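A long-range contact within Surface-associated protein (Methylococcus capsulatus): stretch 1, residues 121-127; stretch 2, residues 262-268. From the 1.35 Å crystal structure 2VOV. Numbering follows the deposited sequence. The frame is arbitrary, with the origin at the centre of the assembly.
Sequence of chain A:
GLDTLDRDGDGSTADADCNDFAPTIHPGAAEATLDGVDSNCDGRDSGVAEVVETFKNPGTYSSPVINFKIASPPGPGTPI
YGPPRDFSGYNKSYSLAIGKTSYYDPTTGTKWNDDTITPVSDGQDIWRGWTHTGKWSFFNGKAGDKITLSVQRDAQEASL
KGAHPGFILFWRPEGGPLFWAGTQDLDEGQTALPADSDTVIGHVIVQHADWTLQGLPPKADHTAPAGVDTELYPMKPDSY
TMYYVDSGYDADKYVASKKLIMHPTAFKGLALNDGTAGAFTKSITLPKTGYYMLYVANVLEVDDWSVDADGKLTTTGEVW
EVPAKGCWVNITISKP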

# COMPACT_ATOMS: atom_id res chain seq x y z
N SER A 121 15.30 -3.82 -18.80
CA SER A 121 16.03 -4.34 -17.64
C SER A 121 15.89 -3.44 -16.41
O SER A 121 15.91 -3.93 -15.28
CB SER A 121 17.51 -4.54 -17.98
OG SER A 121 18.07 -3.36 -18.53
N ASP A 122 15.72 -2.14 -16.64
CA ASP A 122 15.57 -1.18 -15.54
C ASP A 122 14.27 -1.37 -14.76
O ASP A 122 14.08 -0.76 -13.69
CB ASP A 122 15.67 0.26 -16.05
CG ASP A 122 17.10 0.73 -16.20
OD1 ASP A 122 18.03 -0.09 -16.02
OD2 ASP A 122 17.30 1.94 -16.48
N GLY A 123 13.37 -2.19 -15.29
CA GLY A 123 12.08 -2.43 -14.63
C GLY A 123 11.89 -3.85 -14.13
O GLY A 123 10.80 -4.21 -13.66
N GLN A 124 12.93 -4.66 -14.19
CA GLN A 124 12.80 -6.06 -13.78
C GLN A 124 13.21 -6.29 -12.33
O GLN A 124 14.00 -5.54 -11.77
CB GLN A 124 13.60 -6.97 -14.73
CG GLN A 124 13.02 -7.01 -16.15
CD GLN A 124 13.84 -7.84 -17.13
OE1 GLN A 124 15.06 -7.97 -16.99
NE2 GLN A 124 13.16 -8.38 -18.16
N ASP A 125 12.64 -7.34 -11.73
CA ASP A 125 13.01 -7.80 -10.39
C ASP A 125 12.70 -6.78 -9.29
O ASP A 125 13.54 -6.49 -8.43
CB ASP A 125 14.48 -8.23 -10.35
CG ASP A 125 14.80 -9.31 -11.40
OD1 ASP A 125 13.95 -10.22 -11.59
OD2 ASP A 125 15.89 -9.22 -12.03
N ILE A 126 11.49 -6.25 -9.33
CA ILE A 126 11.04 -5.28 -8.33
C ILE A 126 10.43 -6.02 -7.15
O ILE A 126 9.44 -6.73 -7.32
CB ILE A 126 9.99 -4.33 -8.91
CG1 ILE A 126 10.47 -3.73 -10.24
CG2 ILE A 126 9.66 -3.21 -7.91
CD1 ILE A 126 9.43 -2.87 -10.93
N TRP A 127 11.02 -5.88 -5.96
CA TRP A 127 10.42 -6.51 -4.79
C TRP A 127 9.04 -5.92 -4.51
O TRP A 127 8.85 -4.71 -4.58
CB TRP A 127 11.29 -6.33 -3.54
CG TRP A 127 12.57 -7.14 -3.58
CD1 TRP A 127 13.83 -6.67 -3.73
CD2 TRP A 127 12.67 -8.58 -3.47
NE1 TRP A 127 14.73 -7.72 -3.72
CE2 TRP A 127 14.05 -8.90 -3.56
CE3 TRP A 127 11.75 -9.61 -3.31
CZ2 TRP A 127 14.52 -10.21 -3.49
CZ3 TRP A 127 12.21 -10.92 -3.24
CH2 TRP A 127 13.59 -11.21 -3.33
N MET A 262 15.66 -0.59 -1.71
CA MET A 262 14.85 0.04 -2.73
C MET A 262 15.45 -0.36 -4.08
O MET A 262 16.65 -0.58 -4.18
CB MET A 262 14.89 1.56 -2.54
CG MET A 262 14.18 2.39 -3.62
SD MET A 262 12.48 1.90 -3.99
CE MET A 262 11.72 1.97 -2.36
N HIS A 263 14.61 -0.45 -5.11
CA HIS A 263 15.08 -0.82 -6.44
C HIS A 263 16.02 0.26 -6.98
O HIS A 263 15.78 1.44 -6.78
CB HIS A 263 13.91 -1.00 -7.40
CG HIS A 263 14.25 -1.79 -8.63
ND1 HIS A 263 14.73 -1.21 -9.79
CD2 HIS A 263 14.18 -3.12 -8.87
CE1 HIS A 263 14.94 -2.15 -10.70
NE2 HIS A 263 14.62 -3.32 -10.16
N PRO A 264 17.10 -0.15 -7.69
CA PRO A 264 18.01 0.86 -8.23
C PRO A 264 17.40 1.84 -9.23
O PRO A 264 17.83 3.00 -9.30
CB PRO A 264 19.10 0.02 -8.92
CG PRO A 264 18.99 -1.36 -8.36
CD PRO A 264 17.54 -1.53 -7.96
N THR A 265 16.41 1.41 -10.01
CA THR A 265 15.96 2.22 -11.13
C THR A 265 14.44 2.32 -11.34
O THR A 265 13.96 3.33 -11.84
CB THR A 265 16.57 1.71 -12.45
OG1 THR A 265 16.33 0.30 -12.57
CG2 THR A 265 18.08 1.98 -12.49
N ALA A 266 13.71 1.27 -10.98
CA ALA A 266 12.31 1.16 -11.39
C ALA A 266 11.41 2.23 -10.79
O ALA A 266 10.38 2.59 -11.37
CB ALA A 266 11.77 -0.24 -11.06
N PHE A 267 11.80 2.73 -9.61
CA PHE A 267 10.98 3.66 -8.85
C PHE A 267 11.60 5.05 -8.74
O PHE A 267 11.29 5.81 -7.81
CB PHE A 267 10.76 3.13 -7.42
CG PHE A 267 9.82 1.92 -7.33
CD1 PHE A 267 9.12 1.45 -8.44
CD2 PHE A 267 9.63 1.28 -6.11
CE1 PHE A 267 8.27 0.36 -8.33
CE2 PHE A 267 8.78 0.20 -6.01
CZ PHE A 267 8.11 -0.26 -7.10
N LYS A 268 12.49 5.39 -9.66
CA LYS A 268 13.13 6.71 -9.59
C LYS A 268 12.10 7.86 -9.56
O LYS A 268 12.32 8.87 -8.88
CB LYS A 268 14.18 6.87 -10.70
CG LYS A 268 15.45 6.06 -10.47
CD LYS A 268 16.51 6.34 -11.55
CE LYS A 268 17.85 5.74 -11.17
NZ LYS A 268 18.83 5.80 -12.30

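Two hydrogen bonds carry the polar part of this contact, and both run from a side chain of the second stretch to a backbone carbonyl of the first. Thr265 OG1 donates to Asp122 O at 2.7 Å, a short separation; the CA-to-CB bond of Thr265 points toward the first stretch, and its chi1 of 52° (p) sets the hydroxyl against the carbonyl. His263 NE2 donates to Gln124 O at 2.8 Å with an N-H...O angle of 151°, and Gln124 O lies at the edge of the imidazole, near its plane, where a ring nitrogen can donate. Neither bond depends on the side chain of Asp122 or Gln124; the CA-to-CB bond of Gln124 points away from the second stretch. Asp122 O also lies 3.4 Å from Ala266 N, but the angle there is too poor for a hydrogen bond.

The backbone amide of Ala266 is instead engaged within its own stretch. His263 ND1 accepts from Thr265 N at 3.1 Å (166°) and from Ala266 N at 2.9 Å (162°). Histidine suits this position because its two ring nitrogens can play different roles: ND1 accepts from the start of the type I turn spanning Thr265 to Lys268, while NE2 donates across the contact. The ring thus ties the local fold of the second stretch to the backbone of the first. The turn's own backbone bond, Lys268 N to Thr265 O at 3.3 Å, is weak.

Apolar packing centres on Ile126. With chi1 at -50° (m) and chi2 at 175° (t), its CD1 reaches Ala266 CB at 3.5 Å, whereas CG2 meets Phe267 CZ at 3.4 Å. The CA-to-CB bond of Phe267 points sideways, yet the end of its ring comes nearer the first stretch. Ile126 CG1 also lies over one face of the His263 ring, 4.0 Å from His263 CD2. A branched aliphatic side chain can therefore touch three neighbours at once, and Ile126, Ala266 and Phe267 are all buried in the assembly.

Close backbone approach accompanies these contacts. Gly123 CA and Ala266 CA are 4.8 Å apart, and Gly123 CA lies 4.2 Å from Ala266 CB, so the small methyl of alanine fits close to the glycine backbone. The stretches bury 339 Å² in total, both sides summed. His263, Asp122 and Ile126 have the largest covered areas, at 67, 65 and 65 Å², so the covered surface includes polar as well as apolar residues.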